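Local coordinates for minor capsid protein VP1 (Human bocavirus 3, PDB 5US7) that self-assembles in 60 copies into the T=1 icosahedral capsid, its longest form also carrying a phospholipase A2-like region, at residues E351-W356 against N368-P373. Sequence-based numbering, arbitrary orientation.
Sequences EYKVQW and NIISNP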
ATOM      1  N   GLU A 351    -120.117 -22.468  16.298  1.00 80.50           N
ATOM      2  CA  GLU A 351    -119.939 -21.344  15.391  1.00 80.50           C
ATOM      3  C   GLU A 351    -118.797 -20.423  15.789  1.00 80.50           C
ATOM      4  O   GLU A 351    -118.521 -19.464  15.064  1.00 80.50           O
ATOM      5  CB  GLU A 351    -121.228 -20.535  15.288  1.00 86.00           C
ATOM      6  CG  GLU A 351    -121.613 -19.798  16.535  1.00 86.00           C
ATOM      7  CD  GLU A 351    -122.960 -19.128  16.400  1.00 86.00           C
ATOM      8  OE1 GLU A 351    -123.466 -19.034  15.265  1.00 86.00           O
ATOM      9  OE2 GLU A 351    -123.509 -18.681  17.423  1.00 86.00           O
ATOM     10  N   TYR A 352    -118.138 -20.671  16.913  1.00 77.67           N
ATOM     11  CA  TYR A 352    -116.936 -19.930  17.248  1.00 77.67           C
ATOM     12  C   TYR A 352    -115.667 -20.632  16.790  1.00 77.67           C
ATOM     13  O   TYR A 352    -114.586 -20.045  16.881  1.00 77.67           O
ATOM     14  CB  TYR A 352    -116.868 -19.693  18.754  1.00 80.14           C
ATOM     15  CG  TYR A 352    -118.020 -18.900  19.309  1.00 80.14           C
ATOM     16  CD1 TYR A 352    -117.982 -17.520  19.347  1.00 80.14           C
ATOM     17  CD2 TYR A 352    -119.147 -19.533  19.798  1.00 80.14           C
ATOM     18  CE1 TYR A 352    -119.034 -16.794  19.853  1.00 80.14           C
ATOM     19  CE2 TYR A 352    -120.203 -18.817  20.304  1.00 80.14           C
ATOM     20  CZ  TYR A 352    -120.141 -17.448  20.331  1.00 80.14           C
ATOM     21  OH  TYR A 352    -121.196 -16.729  20.839  1.00 80.14           O
ATOM     22  N   LYS A 353    -115.770 -21.871  16.323  1.00 73.17           N
ATOM     23  CA  LYS A 353    -114.618 -22.643  15.894  1.00 73.17           C
ATOM     24  C   LYS A 353    -114.208 -22.275  14.472  1.00 73.17           C
ATOM     25  O   LYS A 353    -115.011 -21.795  13.670  1.00 73.17           O
ATOM     26  CB  LYS A 353    -114.920 -24.135  15.969  1.00 74.16           C
ATOM     27  CG  LYS A 353    -115.187 -24.644  17.366  1.00 74.16           C
ATOM     28  CD  LYS A 353    -115.366 -26.144  17.355  1.00 74.16           C
ATOM     29  CE  LYS A 353    -115.539 -26.698  18.753  1.00 74.16           C
ATOM     30  NZ  LYS A 353    -116.895 -26.421  19.290  1.00 74.16           N
ATOM     31  N   VAL A 354    -112.936 -22.506  14.165  1.00 66.98           N
ATOM     32  CA  VAL A 354    -112.449 -22.396  12.795  1.00 66.98           C
ATOM     33  C   VAL A 354    -112.853 -23.648  12.032  1.00 66.98           C
ATOM     34  O   VAL A 354    -112.695 -24.767  12.529  1.00 66.98           O
ATOM     35  CB  VAL A 354    -110.927 -22.196  12.771  1.00 63.70           C
ATOM     36  CG1 VAL A 354    -110.419 -22.214  11.353  1.00 63.70           C
ATOM     37  CG2 VAL A 354    -110.562 -20.895  13.433  1.00 63.70           C
ATOM     38  N   GLN A 355    -113.392 -23.465  10.832  1.00 66.19           N
ATOM     39  CA  GLN A 355    -113.969 -24.565  10.075  1.00 66.19           C
ATOM     40  C   GLN A 355    -113.732 -24.320   8.594  1.00 66.19           C
ATOM     41  O   GLN A 355    -113.952 -23.206   8.121  1.00 66.19           O
ATOM     42  CB  GLN A 355    -115.460 -24.658  10.385  1.00 68.81           C
ATOM     43  CG  GLN A 355    -116.173 -25.848   9.845  1.00 68.81           C
ATOM     44  CD  GLN A 355    -117.590 -25.889  10.345  1.00 68.81           C
ATOM     45  OE1 GLN A 355    -117.993 -25.047  11.140  1.00 68.81           O
ATOM     46  NE2 GLN A 355    -118.352 -26.870   9.894  1.00 68.81           N
ATOM     47  N   TRP A 356    -113.302 -25.341   7.857  1.00 64.02           N
ATOM     48  CA  TRP A 356    -113.037 -25.163   6.437  1.00 64.02           C
ATOM     49  C   TRP A 356    -113.402 -26.439   5.698  1.00 64.02           C
ATOM     50  O   TRP A 356    -113.585 -27.494   6.303  1.00 64.02           O
ATOM     51  CB  TRP A 356    -111.581 -24.782   6.187  1.00 60.11           C
ATOM     52  CG  TRP A 356    -110.615 -25.830   6.564  1.00 60.11           C
ATOM     53  CD1 TRP A 356    -110.065 -26.759   5.745  1.00 60.11           C
ATOM     54  CD2 TRP A 356    -110.082 -26.077   7.864  1.00 60.11           C
ATOM     55  NE1 TRP A 356    -109.213 -27.565   6.446  1.00 60.11           N
ATOM     56  CE2 TRP A 356    -109.208 -27.165   7.754  1.00 60.11           C
ATOM     57  CE3 TRP A 356    -110.257 -25.478   9.111  1.00 60.11           C
ATOM     58  CZ2 TRP A 356    -108.512 -27.670   8.839  1.00 60.11           C
ATOM     59  CZ3 TRP A 356    -109.569 -25.979  10.183  1.00 60.11           C
ATOM     60  CH2 TRP A 356    -108.707 -27.064  10.044  1.00 60.11           C
ATOM     61  N   ASN A 368    -116.031 -31.062   5.845  1.00 70.47           N
ATOM     62  CA  ASN A 368    -115.690 -29.858   6.584  1.00 70.47           C
ATOM     63  C   ASN A 368    -114.939 -30.268   7.838  1.00 70.47           C
ATOM     64  O   ASN A 368    -115.403 -31.126   8.592  1.00 70.47           O
ATOM     65  CB  ASN A 368    -116.941 -29.041   6.915  1.00 72.59           C
ATOM     66  CG  ASN A 368    -117.990 -29.853   7.624  1.00 72.59           C
ATOM     67  OD1 ASN A 368    -117.932 -31.078   7.642  1.00 72.59           O
ATOM     68  ND2 ASN A 368    -118.973 -29.177   8.200  1.00 72.59           N
ATOM     69  N   ILE A 369    -113.770 -29.670   8.045  1.00 67.67           N
ATOM     70  CA  ILE A 369    -112.848 -30.209   9.032  1.00 67.67           C
ATOM     71  C   ILE A 369    -113.193 -29.765  10.448  1.00 67.67           C
ATOM     72  O   ILE A 369    -112.906 -30.487  11.408  1.00 67.67           O
ATOM     73  CB  ILE A 369    -111.415 -29.830   8.645  1.00 64.40           C
ATOM     74  CG1 ILE A 369    -111.151 -30.269   7.215  1.00 64.40           C
ATOM     75  CG2 ILE A 369    -110.434 -30.542   9.515  1.00 64.40           C
ATOM     76  CD1 ILE A 369    -111.322 -31.742   7.017  1.00 64.40           C
ATOM     77  N   ILE A 370    -113.825 -28.606  10.606  1.00 67.40           N
ATOM     78  CA  ILE A 370    -114.138 -28.036  11.915  1.00 67.40           C
ATOM     79  C   ILE A 370    -112.820 -27.866  12.662  1.00 67.40           C
ATOM     80  O   ILE A 370    -111.829 -27.427  12.073  1.00 67.40           O
ATOM     81  CB  ILE A 370    -115.152 -28.900  12.689  1.00 66.69           C
ATOM     82  CG1 ILE A 370    -116.374 -29.158  11.823  1.00 66.69           C
ATOM     83  CG2 ILE A 370    -115.706 -28.158  13.885  1.00 66.69           C
ATOM     84  CD1 ILE A 370    -117.348 -30.129  12.428  1.00 66.69           C
ATOM     85  N   SER A 371    -112.777 -28.239  13.938  1.00 67.16           N
ATOM     86  CA  SER A 371    -111.597 -28.055  14.769  1.00 67.16           C
ATOM     87  C   SER A 371    -111.886 -28.643  16.139  1.00 67.16           C
ATOM     88  O   SER A 371    -113.043 -28.821  16.525  1.00 67.16           O
ATOM     89  CB  SER A 371    -111.203 -26.586  14.905  1.00 63.42           C
ATOM     90  OG  SER A 371    -110.070 -26.448  15.736  1.00 63.42           O
ATOM     91  N   ASN A 372    -110.821 -28.918  16.874  1.00 69.07           N
ATOM     92  CA  ASN A 372    -110.900 -29.596  18.154  1.00 69.07           C
ATOM     93  C   ASN A 372    -109.925 -28.942  19.113  1.00 69.07           C
ATOM     94  O   ASN A 372    -109.002 -28.238  18.685  1.00 69.07           O
ATOM     95  CB  ASN A 372    -110.575 -31.089  18.021  1.00 70.29           C
ATOM     96  CG  ASN A 372    -111.672 -31.861  17.334  1.00 70.29           C
ATOM     97  OD1 ASN A 372    -112.823 -31.435  17.310  1.00 70.29           O
ATOM     98  ND2 ASN A 372    -111.325 -33.017  16.788  1.00 70.29           N
ATOM     99  N   PRO A 373    -110.109 -29.132  20.413  1.00 69.98           N
ATOM    100  CA  PRO A 373    -109.095 -28.713  21.363  1.00 69.98           C
ATOM    101  C   PRO A 373    -107.842 -29.548  21.197  1.00 69.98           C
ATOM    102  O   PRO A 373    -107.916 -30.777  21.060  1.00 69.98           O
ATOM    103  CB  PRO A 373    -109.760 -28.958  22.722  1.00 72.86           C
ATOM    104  CG  PRO A 373    -110.755 -30.013  22.457  1.00 72.86           C
ATOM    105  CD  PRO A 373    -111.280 -29.713  21.091  1.00 72.86           C
TER
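Ile369 lies over one face of the Trp356 indole: its CB sits 3.9 Å from the centroid of the six-membered ring and 24° off the ring normal, which qualifies as a CH-pi contact. Both residues belong to the long, largely irregular connection between helix 331-334 and strand 381-382, one of the elaborate loops that parvovirus capsid proteins insert between the strands of their jelly-roll core. CG1 and CG2 of Ile369 spread over the same ring system, CG1 near Trp356 NE1, 3.4 Å away, and CG2 at 3.5 Å from Trp356 CZ2. A Trp356 chi1 of 65° places the indole between its own backbone N and carbonyl carbon. Ile369 N donates to Trp356 O at 2.8 Å, and this hydrogen bond is close to straight, 161° at the hydrogen.

The touching parts of the two segments run roughly antiparallel. Gln355, extended beyond CG, lies alongside Ile370 and points the same way; its CG comes to 3.6 Å from Ile370 CA. Beyond it, Lys353 CD lies 4.0 Å from Ile370 CG2.

Trp173 meets the Trp356 ring and Trp525 touches Ile369, while Ala269 and Arg267 of a second subunit pack on Gln355 and Trp356, which places the contact at a capsid interface. Ser371 OG is hydrogen-bonded to Tyr408 OH, and Ser371 CB rests 3.3 Å from Val354 O.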